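Local coordinates for glycosyl hydrolase family 2, TIM barrel domain protein (Parabacteroides merdae ATCC 43184, PDB 6DXU), which probably hydrolyses beta-glucuronides as a glycoside hydrolase family 2 beta-glucuronidase of a human gut bacterium, at residues Glu565-Val568 against Val569-Asp573. Sequence-based numbering, arbitrary orientation.
Sequences ESYV and VRLID
Val568 and Ile572, one helical turn apart, project alongside one another from the same flank, and they mark the tightly packed side of this first part of helix 565-579. Ile572 N donates to Val568 O over 2.8 Å with an N-H...O angle of 166°. With its CG1 anti to the carbonyl carbon (chi1 -68°), Ile572 folds back along the helix: CG1 lies 3.3 Å from Val568 O, and CD1 reaches Val568 CG2 at 4.0 Å. Round the helix, Tyr567 and Leu571 make a second i to i+4 pairing. Their side chains slant across one another, Leu571 CD1 meeting Tyr567 CE2 at 3.9 Å, while the tyrosine hydroxyl is held by the backbone oxygen of Gly487.

The Ser566-Arg570 turn is looser and hydrated. Here the alpha-helical bond from Arg570 N to Ser566 O is weak, stretched to 3.5 Å, and a water supplements it: the water donates to Ser566 O and accepts from Arg570 NE at 2.7 Å, lying in the guanidinium plane at its edge. With its chain drawn out straight as far as NE, the partly exposed arginine carries its far end past this water to a salt bridge with Glu657.

Helix 565-579 precedes strand 587-589, which runs parallel to strands 512-513 and 323-331 in the barrel sheet of the glycoside hydrolase family 2 catalytic domain, and it packs against helix 623-632 and strand 655-662 of its own chain. Val569 and Ile572 lean on Val627 of helix 623-632, whereas Arg570 rests on Leu659 of strand 655-662.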
loop_
_atom_site.group_PDB
_atom_site.type_symbol
_atom_site.label_atom_id
_atom_site.label_comp_id
_atom_site.label_asym_id
_atom_site.label_seq_id
_atom_site.Cartn_x
_atom_site.Cartn_y
_atom_site.Cartn_z
ATOM N N GLU D 565 53.015 18.922 -10.036
ATOM C CA GLU D 565 53.239 17.898 -11.042
ATOM C C GLU D 565 54.610 17.256 -10.885
ATOM O O GLU D 565 54.805 16.114 -11.303
ATOM C CB GLU D 565 53.109 18.493 -12.434
ATOM C CG GLU D 565 51.800 19.177 -12.684
ATOM C CD GLU D 565 51.498 19.236 -14.162
ATOM O OE1 GLU D 565 51.115 20.310 -14.678
ATOM O OE2 GLU D 565 51.659 18.197 -14.814
ATOM N N SER D 566 55.569 17.985 -10.304
ATOM C CA SER D 566 56.942 17.497 -10.225
ATOM C C SER D 566 57.040 16.248 -9.363
ATOM O O SER D 566 57.800 15.324 -9.682
ATOM C CB SER D 566 57.852 18.605 -9.686
ATOM O OG SER D 566 57.589 19.835 -10.362
ATOM N N TYR D 567 56.277 16.198 -8.272
ATOM C CA TYR D 567 56.287 15.018 -7.415
ATOM C C TYR D 567 55.624 13.826 -8.102
ATOM O O TYR D 567 56.173 12.717 -8.101
ATOM C CB TYR D 567 55.592 15.324 -6.089
ATOM C CG TYR D 567 55.513 14.120 -5.175
ATOM C CD1 TYR D 567 56.641 13.661 -4.509
ATOM C CD2 TYR D 567 54.319 13.423 -5.004
ATOM C CE1 TYR D 567 56.585 12.554 -3.678
ATOM C CE2 TYR D 567 54.252 12.305 -4.175
ATOM C CZ TYR D 567 55.398 11.875 -3.520
ATOM O OH TYR D 567 55.360 10.767 -2.699
ATOM N N VAL D 568 54.441 14.026 -8.695
ATOM C CA VAL D 568 53.727 12.864 -9.224
ATOM C C VAL D 568 54.447 12.301 -10.444
ATOM O O VAL D 568 54.393 11.091 -10.698
ATOM C CB VAL D 568 52.244 13.178 -9.518
ATOM C CG1 VAL D 568 52.077 13.903 -10.828
ATOM C CG2 VAL D 568 51.433 11.875 -9.522
ATOM N N VAL D 569 55.145 13.142 -11.204
ATOM C CA VAL D 569 55.930 12.635 -12.320
ATOM C C VAL D 569 56.994 11.672 -11.814
ATOM O O VAL D 569 57.231 10.614 -12.409
ATOM C CB VAL D 569 56.534 13.808 -13.116
ATOM C CG1 VAL D 569 57.748 13.357 -13.916
ATOM C CG2 VAL D 569 55.475 14.389 -14.050
ATOM N N ARG D 570 57.629 12.010 -10.693
ATOM C CA ARG D 570 58.646 11.123 -10.140
ATOM C C ARG D 570 58.022 9.870 -9.543
ATOM O O ARG D 570 58.616 8.787 -9.603
ATOM C CB ARG D 570 59.480 11.866 -9.098
ATOM C CG ARG D 570 60.360 12.946 -9.735
ATOM C CD ARG D 570 61.146 13.746 -8.713
ATOM N NE ARG D 570 62.039 14.688 -9.393
ATOM C CZ ARG D 570 63.356 14.528 -9.518
ATOM N NH1 ARG D 570 63.962 13.466 -8.998
ATOM N NH2 ARG D 570 64.068 15.443 -10.161
ATOM N N LEU D 571 56.839 10.008 -8.940
ATOM C CA LEU D 571 56.147 8.847 -8.387
ATOM C C LEU D 571 55.737 7.865 -9.482
ATOM O O LEU D 571 55.883 6.648 -9.322
ATOM C CB LEU D 571 54.919 9.302 -7.588
ATOM C CG LEU D 571 54.032 8.229 -6.924
ATOM C CD1 LEU D 571 53.417 8.776 -5.646
ATOM C CD2 LEU D 571 52.917 7.712 -7.861
ATOM N N ILE D 572 55.187 8.372 -10.586
ATOM C CA ILE D 572 54.768 7.487 -11.668
ATOM C C ILE D 572 55.974 6.816 -12.312
ATOM O O ILE D 572 55.964 5.603 -12.583
ATOM C CB ILE D 572 53.940 8.273 -12.701
ATOM C CG1 ILE D 572 52.607 8.695 -12.062
ATOM C CG2 ILE D 572 53.732 7.451 -13.983
ATOM C CD1 ILE D 572 51.871 9.780 -12.860
ATOM N N ASP D 573 57.014 7.609 -12.595
ATOM C CA ASP D 573 58.272 7.103 -13.141
ATOM C C ASP D 573 58.740 5.887 -12.349
ATOM O O ASP D 573 59.046 4.830 -12.916
ATOM C CB ASP D 573 59.298 8.251 -13.098
ATOM C CG ASP D 573 60.615 7.949 -13.806
ATOM O OD1 ASP D 573 60.918 6.790 -14.165
ATOM O OD2 ASP D 573 61.369 8.928 -14.001
HETATM O O HOH W 1 60.469 16.475 -10.730
#